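Local coordinates for protein putative hydrolase YdeN (Bacillus subtilis, PDB 1UXO) that probably acts as a serine hydrolase of the alpha/beta-hydrolase fold, its natural substrate not established, at residues 20-25 with 69-73; 38-42 with 55-59; 46-52 with 110-114; 97-103 with 149-154. The protein carries 2 engineered substitutions. The contacts are given in a common frame with arbitrary orientation. Residues are numbered along the deposited sequence.

Interaction 1 (20-25 with 69-73); sequences HWFPWL and LVAHS
Residues 69-72 run as a beta strand (phi near -120°, psi from 123° at Val70 to 153° at Ala71) and Ser73 turns sharply (phi/psi 55/-117). Facing them, His20 (phi/psi 59/-135) leads to Trp21, the N-cap of a helix that begins at Phe22; Leu25 N bonds to Trp21 O at 2.9 Å. The closest CA atoms, of Phe22 and His72, are 9.4 Å apart, so side chains bridge the gap. Trp21, chi1 38°, presents its edge to the face of His72 (chi1 t), the centroids of its five-membered ring and the imidazole 5.4 Å apart and planes at 74°; His20 completes the aromatic cluster obliquely, and Phe22 CE1 reaches His72 CB at 3.9 Å. Apolar contacts gather on Val70 CG1, 4.0 Å from Trp21 CZ3 and 4.2 Å from Leu25 CD2. The polar end of His72 is held from outside, NE2 bonding to His166 O. Ser73 and His166 belong to the predicted charge relay system, and the strand-to-serine turn is the nucleophile elbow of alpha/beta hydrolases.

Interaction 2 (38-42 with 55-59); sequences ILNMP and TLSLY
The chain from Ile38 to Pro42 stays extended, phi between -70° and -101° and psi between 123° and 152°; it starts as strand and leaves the sheet as a loop. Against it lies the C-terminal part of a helix, helical at Thr55 and Leu56, with Leu58 N bonded to Thr55 O and Tyr59 N to Leu56 O, both at 3.0 Å. The backbones come closest at Met41 and Thr55, CA atoms 6.7 Å apart. Leu39 (chi1 m, chi2 t) is the main bump. It fits between Leu56 and Tyr59: Leu39 CD1 is 4.2 Å from Leu56 CD2, while Leu39 CD2 sits over the face of the Tyr59 ring as a CH-pi contact, 3.9 Å from the centroid and 23° off the normal. The strand is an outermost one of the parallel sheet of this alpha/beta-hydrolase fold, so the helix packs beside the sheet's margin, where Tyr8 of the neighbouring strand also meets the Tyr59 ring. Selenomethionine Met41 (chi1 m, chi2 m) curls its methyl CE into the notch between Thr55 and Leu56, 3.8 Å from Thr55 CG2 and 3.9 Å from Leu56 CD2. Thr55, chi1 m, is the helix's bump toward the loop. Thr55 CG2 rests 3.7 Å from Asn40 O, and Thr55 OG1, hydrogen-bonded to Asp51 O, lies 3.2 Å from Pro42 CD.

Interaction 3 (46-52 with 110-114); sequences QPRLEDW and MLDEF
Residues 46-48 are extended, and the chain turns into a helix at Leu49, with Arg48 as N-cap; Trp52 N bonds to Arg48 O at 3.1 Å. Opposite, Met110 and Leu111 end a 3-10 segment, and residues 112-114 keep helical phi/psi without the regular bonds, though Phe114 N bonds to Leu111 O at 3.0 Å. CA atoms are nearest for Leu49 and Phe114 (5.5 Å) and for Pro47 and Leu111 (7.5 Å). Glu113, chi1 p and chi2 t, reaches the helix start: OE2 accepts from Leu49 N at 2.8 Å and from Arg48 NE at 3.0 Å, while OE1 takes Arg48 NH2 at 3.0 Å, making a salt bridge. Arg48 coils back through chi1 to chi3 all m to meet it. Water 2 links Glu113 OE2 to Glu50 N (2.8 and 2.9 Å), and water 1 joins Pro47 O to Met110 O. Below this polar layer Phe114, chi1 m, turns its edge to the face of Trp52 (centroid 5.2 Å from that of the five-membered ring, planes at 81°) and takes Leu49 CB over its own face, 4.0 Å from the centroid. Pro47 CG packs 3.8 Å from Leu111 CD2. A carboxylate from a loop far along the chain thus accepts the Leu49 amide in the first turn of helix 49-57, on a loop whose Leu111 lies near the predicted catalytic Ser73.

Interaction 4 (97-103 with 149-154); sequences LVSGFAK and DLAQQI
In this alpha/beta-hydrolase fold, the C-terminal end of a central strand and the loop leaving it pack against helix 144-153. The strand ends at Val98, a type II turn spans Leu97 to Gly100, and residues 101-103 continue in a loop; residues 149-153 are helical and Ile154 leaves the helix. Phe101 and Leu150 have the nearest CA atoms, 6.1 Å apart. Leu150, chi1 t and chi2 p, is the central knob: CD2 lies 3.9 Å from Leu97 CD1, 3.7 Å from Gly100 C and 3.6 Å from Phe101 N, and CD1 is 4.0 Å from Ala102 CB. A CB on Gly100 would crowd Leu150 CD2 and clash with Leu97 CB. Leu97 (m, t) also sets CD1 3.8 Å from CD1 of Ile154, whose chi1 is p. Phe101, chi1 p, has its CA-to-CB bond directed away from the helix, and its ring comes within about 4 Å of the side chain of Ser73, the predicted nucleophile. Farther along, Lys103 makes a cation-pi contact with Phe146. Lys103 has chi1 p and chi2 to chi4 all t, bringing Lys103 NZ to 3.2 Å from Asp149 OD2 (chi1 t) in a salt bridge.

In the fold
Starting from the N terminus, the chain passes strand 6-10 and enters interaction 1, whose loop closes only when strand 67-72 brings in Val70 and His72, just before Ser73. Within that span lies interaction 2, a short closure of strand 35-39 onto helix 49-57. Interaction 3 starts on the same helix but ends at 110-114, so it crosses both; Trp52 NE1 bonding to Pro42 O joins it to interaction 2. Interaction 4 opens after interaction 1 has closed, crosses interaction 3, and ends on helix 144-153. Strands 67-72 and 92-98 are sheet neighbours, and probable hydrogen bonds from Val98 N to Ala71 O and from Ser73 N to Val98 O connect interactions 1 and 4.

Interaction 1 (20-25 with 69-73)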
loop_
_atom_site.group_PDB
_atom_site.type_symbol
_atom_site.label_atom_id
_atom_site.label_comp_id
_atom_site.label_asym_id
_atom_site.label_seq_id
_atom_site.Cartn_x
_atom_site.Cartn_y
_atom_site.Cartn_z
ATOM N N HIS A 20 -6.589 -11.280 5.488
ATOM C CA HIS A 20 -6.675 -10.001 6.204
ATOM C C HIS A 20 -7.981 -9.262 5.857
ATOM O O HIS A 20 -9.067 -9.897 5.779
ATOM C CB HIS A 20 -5.340 -9.201 6.004
ATOM C CG HIS A 20 -4.125 -10.054 6.221
ATOM N ND1 HIS A 20 -4.082 -11.010 7.199
ATOM C CD2 HIS A 20 -2.940 -10.123 5.577
ATOM C CE1 HIS A 20 -2.933 -11.662 7.131
ATOM N NE2 HIS A 20 -2.217 -11.124 6.161
ATOM N N TRP A 21 -7.864 -7.980 5.601
ATOM C CA TRP A 21 -9.001 -7.066 5.399
ATOM C C TRP A 21 -9.306 -6.778 3.910
ATOM O O TRP A 21 -10.166 -5.939 3.608
ATOM C CB TRP A 21 -8.777 -5.766 6.190
ATOM C CG TRP A 21 -7.387 -5.301 6.190
ATOM C CD1 TRP A 21 -6.405 -5.660 7.084
ATOM C CD2 TRP A 21 -6.756 -4.446 5.228
ATOM N NE1 TRP A 21 -5.221 -5.083 6.736
ATOM C CE2 TRP A 21 -5.402 -4.336 5.603
ATOM C CE3 TRP A 21 -7.194 -3.770 4.078
ATOM C CZ2 TRP A 21 -4.480 -3.579 4.880
ATOM C CZ3 TRP A 21 -6.266 -2.998 3.360
ATOM C CH2 TRP A 21 -4.917 -2.924 3.779
ATOM N N PHE A 22 -8.623 -7.462 2.985
ATOM C CA PHE A 22 -8.740 -7.114 1.562
ATOM C C PHE A 22 -10.142 -7.453 1.007
ATOM O O PHE A 22 -10.750 -6.634 0.323
ATOM C CB PHE A 22 -7.573 -7.719 0.661
ATOM C CG PHE A 22 -6.195 -7.702 1.318
ATOM C CD1 PHE A 22 -5.697 -6.520 1.929
ATOM C CD2 PHE A 22 -5.394 -8.847 1.388
ATOM C CE1 PHE A 22 -4.437 -6.511 2.535
ATOM C CE2 PHE A 22 -4.145 -8.807 1.980
ATOM C CZ PHE A 22 -3.682 -7.647 2.576
ATOM N N PRO A 23 -10.648 -8.652 1.262
ATOM C CA PRO A 23 -12.004 -8.974 0.810
ATOM C C PRO A 23 -12.993 -8.021 1.416
ATOM O O PRO A 23 -13.810 -7.513 0.641
ATOM C CB PRO A 23 -12.244 -10.420 1.286
ATOM C CG PRO A 23 -10.880 -10.944 1.510
ATOM C CD PRO A 23 -9.959 -9.822 1.876
ATOM N N TRP A 24 -12.885 -7.729 2.715
ATOM C CA TRP A 24 -13.826 -6.749 3.312
ATOM C C TRP A 24 -13.788 -5.395 2.563
ATOM O O TRP A 24 -14.833 -4.784 2.266
ATOM C CB TRP A 24 -13.552 -6.543 4.768
ATOM C CG TRP A 24 -14.531 -5.569 5.434
ATOM C CD1 TRP A 24 -15.701 -5.891 6.023
ATOM C CD2 TRP A 24 -14.390 -4.167 5.561
ATOM N NE1 TRP A 24 -16.303 -4.770 6.519
ATOM C CE2 TRP A 24 -15.529 -3.689 6.210
ATOM C CE3 TRP A 24 -13.413 -3.246 5.167
ATOM C CZ2 TRP A 24 -15.711 -2.333 6.508
ATOM C CZ3 TRP A 24 -13.604 -1.878 5.465
ATOM C CH2 TRP A 24 -14.745 -1.454 6.102
ATOM N N LEU A 25 -12.587 -4.909 2.305
ATOM C CA LEU A 25 -12.467 -3.585 1.666
ATOM C C LEU A 25 -13.051 -3.593 0.248
ATOM O O LEU A 25 -13.798 -2.682 -0.128
ATOM C CB LEU A 25 -11.024 -3.148 1.659
ATOM C CG LEU A 25 -10.711 -1.827 0.971
ATOM C CD1 LEU A 25 -11.465 -0.704 1.618
ATOM C CD2 LEU A 25 -9.245 -1.564 1.162
ATOM N N LEU A 69 -4.285 3.288 -5.179
ATOM C CA LEU A 69 -3.572 2.095 -4.767
ATOM C C LEU A 69 -3.534 2.016 -3.235
ATOM O O LEU A 69 -3.060 2.947 -2.562
ATOM C CB LEU A 69 -2.126 2.109 -5.319
ATOM C CG LEU A 69 -1.897 2.478 -6.796
ATOM C CD1 LEU A 69 -0.410 2.564 -7.155
ATOM C CD2 LEU A 69 -2.612 1.407 -7.664
ATOM N N VAL A 70 -3.994 0.901 -2.703
ATOM C CA VAL A 70 -3.978 0.617 -1.282
ATOM C C VAL A 70 -3.061 -0.585 -1.113
ATOM O O VAL A 70 -3.303 -1.636 -1.687
ATOM C CB VAL A 70 -5.382 0.277 -0.763
ATOM C CG1 VAL A 70 -5.349 -0.158 0.744
ATOM C CG2 VAL A 70 -6.305 1.459 -1.006
ATOM N N ALA A 71 -2.040 -0.440 -0.306
ATOM C CA ALA A 71 -1.061 -1.510 -0.122
ATOM C C ALA A 71 -0.862 -1.808 1.339
ATOM O O ALA A 71 -1.049 -0.911 2.180
ATOM C CB ALA A 71 0.253 -1.085 -0.759
ATOM N N HIS A 72 -0.466 -3.065 1.625
ATOM C CA HIS A 72 -0.172 -3.494 2.948
ATOM C C HIS A 72 1.251 -4.038 3.050
ATOM O O HIS A 72 1.703 -4.840 2.209
ATOM C CB HIS A 72 -1.169 -4.572 3.417
ATOM C CG HIS A 72 -0.962 -5.007 4.853
ATOM N ND1 HIS A 72 -0.923 -6.339 5.215
ATOM C CD2 HIS A 72 -0.841 -4.299 6.011
ATOM C CE1 HIS A 72 -0.747 -6.429 6.528
ATOM N NE2 HIS A 72 -0.704 -5.215 7.038
ATOM N N SER A 73 1.962 -3.504 4.027
ATOM C CA SER A 73 3.279 -3.981 4.428
ATOM C C SER A 73 4.256 -4.002 3.231
ATOM O O SER A 73 4.491 -2.933 2.606
ATOM C CB SER A 73 3.105 -5.314 5.185
ATOM O OG SER A 73 4.294 -5.630 5.911
#

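Interaction 2 (38-42 with 55-59)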
loop_
_atom_site.group_PDB
_atom_site.type_symbol
_atom_site.label_atom_id
_atom_site.label_comp_id
_atom_site.label_asym_id
_atom_site.label_seq_id
_atom_site.Cartn_x
_atom_site.Cartn_y
_atom_site.Cartn_z
ATOM N N ILE A 38 -8.293 -6.798 -5.908
ATOM C CA ILE A 38 -7.195 -7.225 -5.107
ATOM C C ILE A 38 -6.184 -7.964 -5.986
ATOM O O ILE A 38 -6.522 -8.980 -6.597
ATOM C CB ILE A 38 -7.654 -8.136 -3.953
ATOM C CG1 ILE A 38 -8.858 -7.542 -3.158
ATOM C CG2 ILE A 38 -6.444 -8.396 -3.063
ATOM C CD1 ILE A 38 -9.667 -8.542 -2.430
ATOM N N LEU A 39 -4.953 -7.490 -6.004
ATOM C CA LEU A 39 -3.936 -8.055 -6.873
ATOM C C LEU A 39 -3.095 -9.039 -6.103
ATOM O O LEU A 39 -2.500 -8.665 -5.061
ATOM C CB LEU A 39 -3.020 -6.953 -7.380
ATOM C CG LEU A 39 -3.695 -5.902 -8.223
ATOM C CD1 LEU A 39 -2.640 -4.968 -8.814
ATOM C CD2 LEU A 39 -4.530 -6.507 -9.315
ATOM N N ASN A 40 -2.866 -10.202 -6.667
ATOM C CA ASN A 40 -1.944 -11.149 -6.093
ATOM C C ASN A 40 -0.566 -10.960 -6.686
ATOM O O ASN A 40 -0.420 -10.714 -7.898
ATOM C CB ASN A 40 -2.412 -12.569 -6.342
ATOM C CG ASN A 40 -3.598 -12.934 -5.516
ATOM O OD1 ASN A 40 -3.485 -12.970 -4.283
ATOM N ND2 ASN A 40 -4.747 -13.205 -6.159
HETATM N N MSE A 41 0.448 -11.081 -5.833
HETATM C CA MSE A 41 1.838 -11.035 -6.269
HETATM C C MSE A 41 2.433 -12.447 -6.368
HETATM O O MSE A 41 2.020 -13.353 -5.636
HETATM C CB MSE A 41 2.654 -10.188 -5.303
HETATM C CG MSE A 41 2.167 -8.762 -5.205
HETATM SE SE MSE A 41 2.603 -7.651 -6.793
HETATM C CE MSE A 41 0.709 -7.405 -7.519
ATOM N N PRO A 42 3.419 -12.646 -7.237
ATOM C CA PRO A 42 4.046 -13.976 -7.351
ATOM C C PRO A 42 4.892 -14.358 -6.144
ATOM O O PRO A 42 5.561 -13.554 -5.549
ATOM C CB PRO A 42 4.888 -13.874 -8.621
ATOM C CG PRO A 42 5.041 -12.467 -8.889
ATOM C CD PRO A 42 3.967 -11.685 -8.190
ATOM N N THR A 55 4.619 -7.938 -12.277
ATOM C CA THR A 55 3.189 -8.136 -12.113
ATOM C C THR A 55 2.430 -6.822 -12.090
ATOM O O THR A 55 1.395 -6.665 -12.770
ATOM C CB THR A 55 2.920 -8.985 -10.858
ATOM O OG1 THR A 55 3.543 -10.245 -10.993
ATOM C CG2 THR A 55 1.495 -9.335 -10.705
ATOM N N LEU A 56 2.916 -5.833 -11.327
ATOM C CA LEU A 56 2.226 -4.568 -11.343
ATOM C C LEU A 56 2.140 -3.972 -12.772
ATOM O O LEU A 56 1.158 -3.328 -13.139
ATOM C CB LEU A 56 2.914 -3.576 -10.386
ATOM C CG LEU A 56 2.803 -3.959 -8.892
ATOM C CD1 LEU A 56 3.884 -3.280 -8.030
ATOM C CD2 LEU A 56 1.366 -3.698 -8.349
ATOM N N SER A 57 3.192 -4.169 -13.557
ATOM C CA SER A 57 3.275 -3.600 -14.887
ATOM C C SER A 57 2.198 -4.184 -15.826
ATOM O O SER A 57 1.830 -3.525 -16.793
ATOM C CB SER A 57 4.708 -3.726 -15.431
ATOM O OG SER A 57 4.762 -4.951 -16.140
ATOM N N LEU A 58 1.616 -5.328 -15.473
ATOM C CA LEU A 58 0.508 -5.920 -16.260
ATOM C C LEU A 58 -0.724 -5.022 -16.280
ATOM O O LEU A 58 -1.551 -5.165 -17.187
ATOM C CB LEU A 58 0.080 -7.263 -15.684
ATOM C CG LEU A 58 1.126 -8.365 -15.734
ATOM C CD1 LEU A 58 0.688 -9.549 -14.941
ATOM C CD2 LEU A 58 1.511 -8.786 -17.136
ATOM N N TYR A 59 -0.815 -4.121 -15.278
ATOM C CA TYR A 59 -1.956 -3.229 -15.045
ATOM C C TYR A 59 -1.667 -1.757 -15.403
ATOM O O TYR A 59 -2.514 -0.897 -15.273
ATOM C CB TYR A 59 -2.347 -3.341 -13.569
ATOM C CG TYR A 59 -2.853 -4.705 -13.261
ATOM C CD1 TYR A 59 -4.161 -5.027 -13.485
ATOM C CD2 TYR A 59 -1.992 -5.709 -12.814
ATOM C CE1 TYR A 59 -4.636 -6.311 -13.229
ATOM C CE2 TYR A 59 -2.466 -7.023 -12.545
ATOM C CZ TYR A 59 -3.794 -7.292 -12.750
ATOM O OH TYR A 59 -4.324 -8.554 -12.519
#

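Interaction 3 (46-52 with 110-114)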
loop_
_atom_site.group_PDB
_atom_site.type_symbol
_atom_site.label_atom_id
_atom_site.label_comp_id
_atom_site.label_asym_id
_atom_site.label_seq_id
_atom_site.Cartn_x
_atom_site.Cartn_y
_atom_site.Cartn_z
ATOM N N GLN A 46 8.486 -16.339 -0.943
ATOM C CA GLN A 46 9.850 -15.917 -1.273
ATOM C C GLN A 46 9.803 -14.833 -2.332
ATOM O O GLN A 46 10.176 -15.017 -3.520
ATOM C CB GLN A 46 10.690 -17.064 -1.819
ATOM C CG GLN A 46 10.909 -18.175 -0.857
ATOM C CD GLN A 46 11.678 -19.348 -1.465
ATOM O OE1 GLN A 46 12.917 -19.352 -1.485
ATOM N NE2 GLN A 46 10.934 -20.353 -1.950
ATOM N N PRO A 47 9.317 -13.678 -1.930
ATOM C CA PRO A 47 9.078 -12.617 -2.901
ATOM C C PRO A 47 10.352 -11.954 -3.422
ATOM O O PRO A 47 11.308 -11.824 -2.683
ATOM C CB PRO A 47 8.264 -11.593 -2.094
ATOM C CG PRO A 47 8.538 -11.862 -0.737
ATOM C CD PRO A 47 8.961 -13.281 -0.561
ATOM N N ARG A 48 10.301 -11.534 -4.678
ATOM C CA ARG A 48 11.416 -10.920 -5.405
ATOM C C ARG A 48 10.845 -9.650 -6.001
ATOM O O ARG A 48 9.818 -9.690 -6.633
ATOM C CB ARG A 48 11.916 -11.833 -6.547
ATOM C CG ARG A 48 12.447 -13.194 -6.057
ATOM C CD ARG A 48 13.446 -13.090 -4.889
ATOM N NE ARG A 48 14.592 -12.231 -5.194
ATOM C CZ ARG A 48 15.581 -12.556 -6.045
ATOM N NH1 ARG A 48 15.570 -13.720 -6.684
ATOM N NH2 ARG A 48 16.586 -11.707 -6.257
ATOM N N LEU A 49 11.514 -8.540 -5.732
ATOM C CA LEU A 49 11.070 -7.223 -6.192
ATOM C C LEU A 49 10.829 -7.168 -7.677
ATOM O O LEU A 49 9.804 -6.613 -8.118
ATOM C CB LEU A 49 12.087 -6.134 -5.796
ATOM C CG LEU A 49 11.856 -4.682 -6.269
ATOM C CD1 LEU A 49 10.543 -4.158 -5.701
ATOM C CD2 LEU A 49 12.996 -3.763 -5.867
ATOM N N GLU A 50 11.780 -7.671 -8.466
ATOM C CA GLU A 50 11.594 -7.589 -9.924
ATOM C C GLU A 50 10.327 -8.289 -10.414
ATOM O O GLU A 50 9.677 -7.791 -11.269
ATOM C CB GLU A 50 12.842 -8.050 -10.717
ATOM C CG GLU A 50 14.009 -7.122 -10.468
ATOM C CD GLU A 50 13.734 -5.634 -10.760
ATOM O OE1 GLU A 50 13.102 -5.324 -11.827
ATOM O OE2 GLU A 50 14.154 -4.789 -9.906
ATOM N N ASP A 51 9.970 -9.413 -9.807
ATOM C CA ASP A 51 8.762 -10.143 -10.199
ATOM C C ASP A 51 7.503 -9.409 -9.719
ATOM O O ASP A 51 6.546 -9.357 -10.426
ATOM C CB ASP A 51 8.784 -11.557 -9.671
ATOM C CG ASP A 51 9.948 -12.380 -10.241
ATOM O OD1 ASP A 51 10.281 -12.151 -11.424
ATOM O OD2 ASP A 51 10.594 -13.262 -9.571
ATOM N N TRP A 52 7.543 -8.792 -8.537
ATOM C CA TRP A 52 6.396 -8.010 -8.059
ATOM C C TRP A 52 6.196 -6.786 -9.021
ATOM O O TRP A 52 5.032 -6.473 -9.430
ATOM C CB TRP A 52 6.577 -7.588 -6.595
ATOM C CG TRP A 52 6.269 -8.673 -5.633
ATOM C CD1 TRP A 52 6.528 -10.010 -5.778
ATOM C CD2 TRP A 52 5.600 -8.530 -4.366
ATOM N NE1 TRP A 52 6.068 -10.697 -4.685
ATOM C CE2 TRP A 52 5.500 -9.816 -3.800
ATOM C CE3 TRP A 52 5.079 -7.435 -3.643
ATOM C CZ2 TRP A 52 4.872 -10.066 -2.569
ATOM C CZ3 TRP A 52 4.448 -7.682 -2.441
ATOM C CH2 TRP A 52 4.351 -8.996 -1.908
HETATM N N MSE A 110 15.381 -10.968 4.998
HETATM C CA MSE A 110 15.188 -11.681 3.742
HETATM C C MSE A 110 14.450 -10.864 2.677
HETATM O O MSE A 110 14.456 -11.209 1.486
HETATM C CB MSE A 110 14.349 -12.952 4.001
HETATM C CG MSE A 110 12.993 -12.719 4.818
HETATM SE SE MSE A 110 11.961 -14.370 4.640
HETATM C CE MSE A 110 11.533 -14.503 2.595
ATOM N N LEU A 111 13.796 -9.790 3.104
ATOM C CA LEU A 111 13.024 -8.911 2.233
ATOM C C LEU A 111 13.774 -7.621 1.897
ATOM O O LEU A 111 13.197 -6.699 1.300
ATOM C CB LEU A 111 11.670 -8.600 2.908
ATOM C CG LEU A 111 10.773 -9.738 3.415
ATOM C CD1 LEU A 111 9.443 -9.159 3.988
ATOM C CD2 LEU A 111 10.476 -10.720 2.290
ATOM N N ASP A 112 15.062 -7.538 2.272
ATOM C CA ASP A 112 15.829 -6.325 2.087
ATOM C C ASP A 112 15.898 -5.797 0.687
ATOM O O ASP A 112 16.048 -4.588 0.511
ATOM C CB ASP A 112 17.273 -6.468 2.621
ATOM C CG ASP A 112 17.378 -6.300 4.116
ATOM O OD1 ASP A 112 16.403 -5.945 4.818
ATOM O OD2 ASP A 112 18.491 -6.498 4.719
ATOM N N GLU A 113 15.737 -6.653 -0.323
ATOM C CA GLU A 113 15.887 -6.177 -1.667
ATOM C C GLU A 113 14.776 -5.202 -2.047
ATOM O O GLU A 113 14.966 -4.389 -2.926
ATOM C CB GLU A 113 15.992 -7.320 -2.677
ATOM C CG GLU A 113 14.726 -8.000 -3.020
ATOM C CD GLU A 113 14.973 -9.079 -4.053
ATOM O OE1 GLU A 113 16.085 -9.707 -4.062
ATOM O OE2 GLU A 113 14.087 -9.316 -4.837
ATOM N N PHE A 114 13.636 -5.271 -1.354
ATOM C CA PHE A 114 12.489 -4.394 -1.665
ATOM C C PHE A 114 12.728 -2.932 -1.251
ATOM O O PHE A 114 12.094 -2.048 -1.787
ATOM C CB PHE A 114 11.235 -4.935 -1.000
ATOM C CG PHE A 114 10.558 -6.025 -1.792
ATOM C CD1 PHE A 114 9.423 -5.764 -2.517
ATOM C CD2 PHE A 114 11.091 -7.296 -1.840
ATOM C CE1 PHE A 114 8.810 -6.748 -3.206
ATOM C CE2 PHE A 114 10.509 -8.275 -2.530
ATOM C CZ PHE A 114 9.361 -8.020 -3.223
HETATM O O HOH W 1 12.510 -13.009 -0.393
HETATM O O HOH W 2 14.289 -8.894 -7.560
#

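Interaction 4 (97-103 with 149-154)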
loop_
_atom_site.group_PDB
_atom_site.type_symbol
_atom_site.label_atom_id
_atom_site.label_comp_id
_atom_site.label_asym_id
_atom_site.label_seq_id
_atom_site.Cartn_x
_atom_site.Cartn_y
_atom_site.Cartn_z
ATOM N N LEU A 97 -0.782 3.598 2.278
ATOM C CA LEU A 97 0.251 2.626 2.631
ATOM C C LEU A 97 0.012 2.159 4.037
ATOM O O LEU A 97 0.393 2.836 4.997
ATOM C CB LEU A 97 1.635 3.226 2.464
ATOM C CG LEU A 97 1.854 3.952 1.135
ATOM C CD1 LEU A 97 3.232 4.619 1.068
ATOM C CD2 LEU A 97 1.710 2.985 -0.014
ATOM N N VAL A 98 -0.620 0.986 4.159
ATOM C CA VAL A 98 -0.876 0.382 5.468
ATOM C C VAL A 98 0.343 -0.375 5.966
ATOM O O VAL A 98 0.807 -1.304 5.312
ATOM C CB VAL A 98 -2.121 -0.498 5.461
ATOM C CG1 VAL A 98 -2.493 -0.870 6.860
ATOM C CG2 VAL A 98 -3.274 0.269 4.807
ATOM N N SER A 99 0.882 0.077 7.092
ATOM C CA SER A 99 2.141 -0.425 7.652
ATOM C C SER A 99 3.280 -0.257 6.686
ATOM O O SER A 99 4.130 -1.155 6.564
ATOM C CB SER A 99 1.988 -1.856 8.058
ATOM O OG SER A 99 0.863 -2.012 8.855
ATOM N N GLY A 100 3.285 0.880 5.979
ATOM C CA GLY A 100 4.309 1.151 4.984
ATOM C C GLY A 100 5.693 1.382 5.584
ATOM O O GLY A 100 5.854 1.900 6.724
ATOM N N PHE A 101 6.703 1.047 4.806
ATOM C CA PHE A 101 8.066 1.236 5.222
ATOM C C PHE A 101 8.930 1.348 3.940
ATOM O O PHE A 101 8.502 0.901 2.860
ATOM C CB PHE A 101 8.560 0.088 6.125
ATOM C CG PHE A 101 8.505 -1.267 5.469
ATOM C CD1 PHE A 101 9.647 -1.847 4.925
ATOM C CD2 PHE A 101 7.292 -1.951 5.387
ATOM C CE1 PHE A 101 9.587 -3.093 4.312
ATOM C CE2 PHE A 101 7.218 -3.209 4.774
ATOM C CZ PHE A 101 8.357 -3.780 4.220
ATOM N N ALA A 102 10.099 1.973 4.068
ATOM C CA ALA A 102 11.039 2.157 2.934
ATOM C C ALA A 102 12.516 1.878 3.333
ATOM O O ALA A 102 13.455 2.445 2.728
ATOM C CB ALA A 102 10.934 3.601 2.409
ATOM N N LYS A 103 12.721 1.060 4.371
ATOM C CA LYS A 103 14.056 0.606 4.795
ATOM C C LYS A 103 13.973 -0.792 5.403
ATOM O O LYS A 103 12.879 -1.302 5.686
ATOM C CB LYS A 103 14.685 1.548 5.790
ATOM C CG LYS A 103 13.985 1.652 7.160
ATOM C CD LYS A 103 14.395 2.938 7.833
ATOM C CE LYS A 103 13.768 3.116 9.147
ATOM N NZ LYS A 103 14.223 4.357 9.847
ATOM N N ASP A 149 8.395 7.860 9.604
ATOM C CA ASP A 149 9.561 8.311 8.826
ATOM C C ASP A 149 9.158 8.382 7.375
ATOM O O ASP A 149 9.361 9.401 6.722
ATOM C CB ASP A 149 10.681 7.285 8.976
ATOM C CG ASP A 149 12.042 7.672 8.311
ATOM O OD1 ASP A 149 12.246 8.834 7.853
ATOM O OD2 ASP A 149 12.957 6.801 8.131
ATOM N N LEU A 150 8.537 7.318 6.862
ATOM C CA LEU A 150 8.117 7.298 5.469
ATOM C C LEU A 150 7.068 8.389 5.175
ATOM O O LEU A 150 7.160 9.095 4.135
ATOM C CB LEU A 150 7.546 5.899 5.125
ATOM C CG LEU A 150 6.860 5.784 3.781
ATOM C CD1 LEU A 150 7.825 6.167 2.659
ATOM C CD2 LEU A 150 6.292 4.438 3.531
ATOM N N ALA A 151 6.071 8.540 6.085
ATOM C CA ALA A 151 5.081 9.584 5.937
ATOM C C ALA A 151 5.718 10.972 5.794
ATOM O O ALA A 151 5.312 11.802 4.978
ATOM C CB ALA A 151 4.047 9.542 7.063
ATOM N N GLN A 152 6.737 11.213 6.565
ATOM C CA GLN A 152 7.474 12.478 6.415
ATOM C C GLN A 152 8.199 12.593 5.087
ATOM O O GLN A 152 8.198 13.665 4.444
ATOM C CB GLN A 152 8.493 12.654 7.539
ATOM C CG GLN A 152 7.905 12.748 8.911
ATOM C CD GLN A 152 8.884 12.549 10.033
ATOM O OE1 GLN A 152 10.030 12.070 9.827
ATOM N NE2 GLN A 152 8.427 12.828 11.251
ATOM N N GLN A 153 8.869 11.538 4.681
ATOM C CA GLN A 153 9.649 11.544 3.438
ATOM C C GLN A 153 8.783 11.818 2.192
ATOM O O GLN A 153 9.230 12.465 1.228
ATOM C CB GLN A 153 10.336 10.199 3.289
ATOM C CG GLN A 153 11.445 10.011 4.282
ATOM C CD GLN A 153 12.059 8.653 4.217
ATOM O OE1 GLN A 153 11.347 7.640 4.098
ATOM N NE2 GLN A 153 13.406 8.605 4.271
ATOM N N ILE A 154 7.554 11.298 2.208
ATOM C CA ILE A 154 6.639 11.458 1.080
ATOM C C ILE A 154 5.442 12.370 1.366
ATOM O O ILE A 154 4.478 12.319 0.632
ATOM C CB ILE A 154 6.159 10.089 0.464
ATOM C CG1 ILE A 154 5.254 9.308 1.440
ATOM C CG2 ILE A 154 7.371 9.259 -0.031
ATOM C CD1 ILE A 154 4.449 8.193 0.764
#